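PDB 1WZO: HpcE from Thermus thermophilus, which probably catalyses the isomerisation of 2-hydroxyhepta-2,4-diene-1,7-dioate in the breakdown of aromatic compounds, as a member of the fumarylacetoacetate hydrolase family. Local coordinates for residues B[6-10]-B[11-15]; B[115-118]-B[119-122]; B[220-223]-B[224-228]. One frame throughout, in Å; residues are numbered along the deposited sequence.

Interaction 1 (B[6-10]-B[11-15]); sequences FLAKG and RVHQG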
loop_
_atom_site.group_PDB
_atom_site.type_symbol
_atom_site.label_atom_id
_atom_site.label_comp_id
_atom_site.label_asym_id
_atom_site.label_seq_id
_atom_site.Cartn_x
_atom_site.Cartn_y
_atom_site.Cartn_z
ATOM N N PHE B 6 -13.711 11.700 2.710
ATOM C CA PHE B 6 -13.522 12.984 3.365
ATOM C C PHE B 6 -12.896 12.822 4.739
ATOM O O PHE B 6 -12.928 11.742 5.326
ATOM C CB PHE B 6 -14.861 13.723 3.465
ATOM C CG PHE B 6 -15.923 12.959 4.207
ATOM C CD1 PHE B 6 -16.101 13.136 5.578
ATOM C CD2 PHE B 6 -16.742 12.053 3.535
ATOM C CE1 PHE B 6 -17.083 12.421 6.271
ATOM C CE2 PHE B 6 -17.726 11.332 4.217
ATOM C CZ PHE B 6 -17.896 11.517 5.589
ATOM N N LEU B 7 -12.313 13.904 5.239
ATOM C CA LEU B 7 -11.661 13.891 6.537
ATOM C C LEU B 7 -12.497 14.713 7.517
ATOM O O LEU B 7 -12.899 15.835 7.213
ATOM C CB LEU B 7 -10.252 14.480 6.399
ATOM C CG LEU B 7 -9.264 14.375 7.562
ATOM C CD1 LEU B 7 -9.030 12.921 7.935
ATOM C CD2 LEU B 7 -7.954 15.036 7.147
ATOM N N ALA B 8 -12.765 14.145 8.686
ATOM C CA ALA B 8 -13.555 14.835 9.699
ATOM C C ALA B 8 -13.134 14.398 11.097
ATOM O O ALA B 8 -13.097 13.201 11.405
ATOM C CB ALA B 8 -15.039 14.554 9.485
ATOM N N LYS B 9 -12.795 15.377 11.930
ATOM C CA LYS B 9 -12.382 15.118 13.308
ATOM C C LYS B 9 -11.278 14.080 13.439
ATOM O O LYS B 9 -11.291 13.253 14.356
ATOM C CB LYS B 9 -13.595 14.696 14.137
ATOM C CG LYS B 9 -14.653 15.786 14.237
ATOM C CD LYS B 9 -15.849 15.327 15.053
ATOM C CE LYS B 9 -16.915 16.411 15.114
ATOM N NZ LYS B 9 -18.094 15.959 15.901
ATOM N N GLY B 10 -10.322 14.125 12.514
ATOM C CA GLY B 10 -9.208 13.197 12.550
ATOM C C GLY B 10 -9.449 11.852 11.891
ATOM O O GLY B 10 -8.533 11.031 11.810
ATOM N N ARG B 11 -10.666 11.618 11.407
ATOM C CA ARG B 11 -10.981 10.338 10.780
ATOM C C ARG B 11 -11.211 10.424 9.277
ATOM O O ARG B 11 -11.871 11.339 8.789
ATOM C CB ARG B 11 -12.232 9.717 11.418
ATOM C CG ARG B 11 -12.210 9.621 12.940
ATOM C CD ARG B 11 -13.379 8.784 13.438
ATOM N NE ARG B 11 -13.231 7.386 13.048
ATOM C CZ ARG B 11 -14.206 6.485 13.089
ATOM N NH1 ARG B 11 -15.419 6.829 13.500
ATOM N NH2 ARG B 11 -13.965 5.238 12.717
ATOM N N VAL B 12 -10.662 9.457 8.549
ATOM C CA VAL B 12 -10.857 9.392 7.106
ATOM C C VAL B 12 -12.108 8.545 6.920
ATOM O O VAL B 12 -12.180 7.420 7.415
ATOM C CB VAL B 12 -9.674 8.707 6.390
ATOM C CG1 VAL B 12 -10.015 8.482 4.921
ATOM C CG2 VAL B 12 -8.419 9.567 6.504
ATOM N N HIS B 13 -13.099 9.092 6.226
ATOM C CA HIS B 13 -14.348 8.377 5.994
ATOM C C HIS B 13 -14.583 8.076 4.526
ATOM O O HIS B 13 -14.290 8.896 3.656
ATOM C CB HIS B 13 -15.543 9.196 6.489
ATOM C CG HIS B 13 -15.676 9.256 7.978
ATOM N ND1 HIS B 13 -15.934 8.142 8.748
ATOM C CD2 HIS B 13 -15.619 10.303 8.836
ATOM C CE1 HIS B 13 -16.032 8.501 10.016
ATOM N NE2 HIS B 13 -15.845 9.807 10.096
ATOM N N GLN B 14 -15.114 6.890 4.258
ATOM C CA GLN B 14 -15.458 6.507 2.901
ATOM C C GLN B 14 -16.976 6.545 2.917
ATOM O O GLN B 14 -17.615 5.669 3.501
ATOM C CB GLN B 14 -14.954 5.102 2.580
ATOM C CG GLN B 14 -13.444 4.987 2.625
ATOM C CD GLN B 14 -12.907 4.020 1.593
ATOM O OE1 GLN B 14 -13.077 4.227 0.389
ATOM N NE2 GLN B 14 -12.254 2.956 2.056
ATOM N N GLY B 15 -17.549 7.574 2.301
ATOM C CA GLY B 15 -18.992 7.704 2.310
ATOM C C GLY B 15 -19.709 7.800 0.980
ATOM O O GLY B 15 -19.143 7.529 -0.078
HETATM O O HOH W 1 -15.351 11.825 11.974
#
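The first torsion of F6 puts CG between its own backbone N and carbonyl carbon (chi1 58°), which lays the ring under H13 CB. The result is a CH-pi contact, with H13 CB over one face of the F6 ring, 3.7 Å from the ring centroid and displaced toward the rim. The imidazole of H13 stands beside its own backbone N (chi1 -73°), oblique to the F6 ring with the planes inclined at 39°, and H30 meets both rings. F6 and H13 form an antiparallel hydrogen-bonded pair, in which H13 N reaches F6 O over 2.8 Å in an almost straight bond. A8 and R11 exchange two backbone bonds, A8 N to R11 O and R11 N to A8 O, each 2.9 Å, and the type I' turn from A8 to R11 closes a beta hairpin with a two-residue loop, K9 and G10. At the backbone angles of G10 a CB would be jammed against the carbonyl O of K9, which calls for glycine. On the other face L7 CD1 packs against V12 CG2 at 3.7 Å, in a non-hydrogen-bonded pair. One water links the strands, donating to A8 O at 2.7 Å and meeting H13 NE2 in the plane of the imidazole, 2.8 Å away. E25 holds ND1, so both ring nitrogens have partners and the rotation of the ring is fixed. K9 and R11 reach a second subunit, in salt bridges to its E243 and D149. The chemistry thus divides: backbone bonds and aromatic contact set the hairpin's shape, whereas the charged ends fasten it to the neighbouring subunit.

Interaction 2 (B[115-118]-B[119-122]); sequences DALD and YVLG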
loop_
_atom_site.group_PDB
_atom_site.type_symbol
_atom_site.label_atom_id
_atom_site.label_comp_id
_atom_site.label_asym_id
_atom_site.label_seq_id
_atom_site.Cartn_x
_atom_site.Cartn_y
_atom_site.Cartn_z
ATOM N N ASP B 115 -16.123 -5.192 -25.245
ATOM C CA ASP B 115 -16.230 -5.638 -23.854
ATOM C C ASP B 115 -15.596 -4.677 -22.850
ATOM O O ASP B 115 -15.724 -4.875 -21.641
ATOM C CB ASP B 115 -15.544 -6.992 -23.660
ATOM C CG ASP B 115 -16.061 -8.061 -24.597
ATOM O OD1 ASP B 115 -17.292 -8.262 -24.651
ATOM O OD2 ASP B 115 -15.230 -8.710 -25.268
ATOM N N ALA B 116 -14.919 -3.647 -23.348
ATOM C CA ALA B 116 -14.215 -2.702 -22.486
ATOM C C ALA B 116 -15.006 -2.039 -21.365
ATOM O O ALA B 116 -14.570 -2.050 -20.216
ATOM C CB ALA B 116 -13.534 -1.634 -23.333
ATOM N N LEU B 117 -16.155 -1.452 -21.685
ATOM C CA LEU B 117 -16.929 -0.778 -20.656
ATOM C C LEU B 117 -17.351 -1.699 -19.517
ATOM O O LEU B 117 -17.712 -1.224 -18.445
ATOM C CB LEU B 117 -18.147 -0.067 -21.269
ATOM C CG LEU B 117 -17.808 1.076 -22.238
ATOM C CD1 LEU B 117 -19.078 1.829 -22.627
ATOM C CD2 LEU B 117 -16.819 2.033 -21.586
ATOM N N ASP B 118 -17.290 -3.011 -19.738
ATOM C CA ASP B 118 -17.640 -3.972 -18.695
ATOM C C ASP B 118 -16.568 -4.027 -17.607
ATOM O O ASP B 118 -16.795 -4.593 -16.535
ATOM C CB ASP B 118 -17.813 -5.380 -19.270
ATOM C CG ASP B 118 -19.016 -5.498 -20.174
ATOM O OD1 ASP B 118 -20.076 -4.934 -19.824
ATOM O OD2 ASP B 118 -18.905 -6.167 -21.225
ATOM N N TYR B 119 -15.399 -3.452 -17.885
ATOM C CA TYR B 119 -14.311 -3.451 -16.910
ATOM C C TYR B 119 -14.207 -2.137 -16.155
ATOM O O TYR B 119 -13.338 -1.976 -15.303
ATOM C CB TYR B 119 -12.970 -3.740 -17.598
ATOM C CG TYR B 119 -12.856 -5.142 -18.139
ATOM C CD1 TYR B 119 -13.540 -5.527 -19.293
ATOM C CD2 TYR B 119 -12.075 -6.092 -17.487
ATOM C CE1 TYR B 119 -13.449 -6.825 -19.780
ATOM C CE2 TYR B 119 -11.976 -7.389 -17.963
ATOM C CZ TYR B 119 -12.666 -7.751 -19.110
ATOM O OH TYR B 119 -12.575 -9.042 -19.574
ATOM N N VAL B 120 -15.096 -1.203 -16.473
ATOM C CA VAL B 120 -15.108 0.106 -15.841
ATOM C C VAL B 120 -15.861 0.113 -14.512
ATOM O O VAL B 120 -16.986 -0.376 -14.417
ATOM C CB VAL B 120 -15.742 1.153 -16.785
ATOM C CG1 VAL B 120 -15.888 2.489 -16.077
ATOM C CG2 VAL B 120 -14.893 1.297 -18.038
ATOM N N LEU B 121 -15.226 0.667 -13.486
ATOM C CA LEU B 121 -15.839 0.760 -12.166
ATOM C C LEU B 121 -16.771 1.967 -12.124
ATOM O O LEU B 121 -17.919 1.865 -11.697
ATOM C CB LEU B 121 -14.760 0.903 -11.088
ATOM C CG LEU B 121 -15.232 1.133 -9.648
ATOM C CD1 LEU B 121 -16.001 -0.086 -9.155
ATOM C CD2 LEU B 121 -14.033 1.393 -8.750
ATOM N N GLY B 122 -16.271 3.112 -12.576
ATOM C CA GLY B 122 -17.076 4.318 -12.571
ATOM C C GLY B 122 -16.375 5.491 -13.227
ATOM O O GLY B 122 -15.338 5.322 -13.875
HETATM O O HOH W 2 -18.629 -2.689 -14.368
#
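Y119 turns the edge of its ring, not a face, toward the preceding helical turn. D115 O and A116 O both lie near the ring plane; D115 O is 3.3 Å from Y119 CD1, so the carbonyls meet the rim of ring carbons that carries hydrogen. With CG opposite the carbonyl carbon (chi1 -68°), the ring folds back alongside the chain toward D115, whose CB comes within 4.4 Å of Y119 CE1. R106, outside the two segments, makes a cation-pi contact with this ring and also hydrogen-bonds D118 O. L117 and V120 are oriented differently: they lie side by side and point the same way, L117 CD2 being 4.1 Å from V120 CG2. Both rest on helix 192-200, L117 on V192 and V120 on L196, and A116 packs on L196 too. Two backbone bonds join the segments. Y119 N donates to A116 O over 2.8 Å at an N-H...O angle of 164°, and V120 N follows with a longer bond of 3.3 Å to L117 O. Each spans three residues, as 3-10 winding requires. Past the last bond a water donates to V120 O at 2.8 Å and more weakly to D118 O, bridging the two carbonyls. L121 and G122 then both face V103 in a classic beta bulge. This sequence is that of a short, weakly bonded helix that passes through a 3-10 turn into a strand, here the start of strand 120-131 alongside strand 94-104 in the fumarylacetoacetate hydrolase region.

Interaction 3 (B[220-223]-B[224-228]); sequences SQVR and PGDVM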
loop_
_atom_site.group_PDB
_atom_site.type_symbol
_atom_site.label_atom_id
_atom_site.label_comp_id
_atom_site.label_asym_id
_atom_site.label_seq_id
_atom_site.Cartn_x
_atom_site.Cartn_y
_atom_site.Cartn_z
ATOM N N SER B 220 -9.564 28.523 -22.269
ATOM C CA SER B 220 -9.212 27.904 -20.998
ATOM C C SER B 220 -8.051 28.464 -20.175
ATOM O O SER B 220 -7.593 27.807 -19.236
ATOM C CB SER B 220 -8.961 26.420 -21.252
ATOM O OG SER B 220 -8.020 26.263 -22.304
ATOM N N GLN B 221 -7.571 29.658 -20.504
ATOM C CA GLN B 221 -6.460 30.220 -19.748
ATOM C C GLN B 221 -6.905 30.676 -18.362
ATOM O O GLN B 221 -7.961 31.293 -18.203
ATOM C CB GLN B 221 -5.818 31.381 -20.511
ATOM C CG GLN B 221 -4.761 32.127 -19.712
ATOM C CD GLN B 221 -3.849 32.969 -20.586
ATOM O OE1 GLN B 221 -4.262 33.464 -21.635
ATOM N NE2 GLN B 221 -2.606 33.143 -20.151
ATOM N N VAL B 222 -6.095 30.357 -17.357
ATOM C CA VAL B 222 -6.412 30.725 -15.986
ATOM C C VAL B 222 -5.248 31.457 -15.333
ATOM O O VAL B 222 -4.108 31.348 -15.777
ATOM C CB VAL B 222 -6.777 29.481 -15.157
ATOM C CG1 VAL B 222 -8.091 28.897 -15.659
ATOM C CG2 VAL B 222 -5.669 28.441 -15.259
ATOM N N ARG B 223 -5.542 32.208 -14.278
ATOM C CA ARG B 223 -4.515 32.973 -13.587
ATOM C C ARG B 223 -4.653 32.887 -12.070
ATOM O O ARG B 223 -5.683 32.450 -11.551
ATOM C CB ARG B 223 -4.591 34.435 -14.032
ATOM C CG ARG B 223 -4.492 34.618 -15.537
ATOM C CD ARG B 223 -4.624 36.080 -15.923
ATOM N NE ARG B 223 -4.516 36.278 -17.365
ATOM C CZ ARG B 223 -5.388 35.813 -18.256
ATOM N NH1 ARG B 223 -6.447 35.116 -17.857
ATOM N NH2 ARG B 223 -5.198 36.043 -19.548
ATOM N N PRO B 224 -3.607 33.296 -11.335
ATOM C CA PRO B 224 -3.655 33.253 -9.872
ATOM C C PRO B 224 -4.903 33.975 -9.369
ATOM O O PRO B 224 -5.232 35.058 -9.852
ATOM C CB PRO B 224 -2.373 33.972 -9.465
ATOM C CG PRO B 224 -1.431 33.608 -10.568
ATOM C CD PRO B 224 -2.296 33.783 -11.801
ATOM N N GLY B 225 -5.597 33.371 -8.410
ATOM C CA GLY B 225 -6.794 33.990 -7.875
ATOM C C GLY B 225 -8.082 33.447 -8.465
ATOM O O GLY B 225 -9.141 33.545 -7.843
ATOM N N ASP B 226 -8.009 32.874 -9.662
ATOM C CA ASP B 226 -9.203 32.323 -10.294
ATOM C C ASP B 226 -9.703 31.091 -9.560
ATOM O O ASP B 226 -8.923 30.362 -8.943
ATOM C CB ASP B 226 -8.932 31.932 -11.749
ATOM C CG ASP B 226 -8.705 33.126 -12.647
ATOM O OD1 ASP B 226 -9.129 34.241 -12.270
ATOM O OD2 ASP B 226 -8.115 32.943 -13.738
ATOM N N VAL B 227 -11.012 30.867 -9.633
ATOM C CA VAL B 227 -11.641 29.708 -9.021
ATOM C C VAL B 227 -12.219 28.891 -10.167
ATOM O O VAL B 227 -13.145 29.326 -10.854
ATOM C CB VAL B 227 -12.770 30.117 -8.046
ATOM C CG1 VAL B 227 -13.452 28.877 -7.484
ATOM C CG2 VAL B 227 -12.192 30.952 -6.910
ATOM N N MET B 228 -11.652 27.712 -10.391
ATOM C CA MET B 228 -12.110 26.855 -11.472
ATOM C C MET B 228 -13.171 25.877 -10.998
ATOM O O MET B 228 -13.007 25.213 -9.969
ATOM C CB MET B 228 -10.927 26.079 -12.062
ATOM C CG MET B 228 -9.804 26.961 -12.578
ATOM S SD MET B 228 -8.347 26.005 -13.072
ATOM C CE MET B 228 -7.834 25.385 -11.480
HETATM O O HOH W 3 -8.600 34.214 -16.223
#
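This is a local contact round a tight turn: R223 to D226 form a type II beta turn that carries the chain from the short, weakly bonded strand at 221-222 into strand 227-232. D226 N donates to R223 O over 3.0 Å at an angle of 162°, closing the turn, with P224 and G225 at its corners. P224 has the backbone angles expected of the first corner, and at those of G225 a CB would be jammed against the carbonyl O of P224. The side chain of D226 adds a return bond. Its CG stands opposite the carbonyl carbon (chi1 -69°), which brings OD2 back over the turn to accept from R223 N at 2.7 Å. The N-H does not lie in the carboxylate plane but comes in 44° out of it. A water also donates to OD2, at 2.8 Å, and makes a weak bond to R223 NH1; the guanidinium itself stays apart from the carboxylate, NH1 being 4.9 Å from D226 OD2. D226 OD1 takes a hydrogen bond from N176, whose OD1 in turn accepts from V227 N, so the carboxylate is tied to the turn between strands 170-175 and 178-184 as well as to its own. V222 and M228, both buried, cross at about a right angle, V222 CG1 being 3.9 Å from M228 SD, and both pack on Y96 and I242. Together with the backbone N-H and the water on OD2, the bond from N176 to OD1 fixes how the carboxylate is turned and would probably favour its ionised form, while the R223 guanidinium is joined to it through a water, by a weak bond on the arginine side.

The three local contacts lie far apart, with centres about 28 to 34 Å from one another and no touch between any pair. Interaction 1 is a strand-to-strand hairpin, partly buried, and alone among them it contacts other subunits; interactions 2 and 3 are met by no other chain and lie on opposite sides of the chain's centre. Interaction 2 is the surface contact, joining helix to strand through backbone bonds, whereas interaction 3 is partly buried and relies on a carboxylate as well. Strand 94-104 connects the latter two, pairing with strand 120-131 and with strand 221-222. Aromatic rings take part in interactions 1 and 2, but a valine-methionine contact in interaction 3.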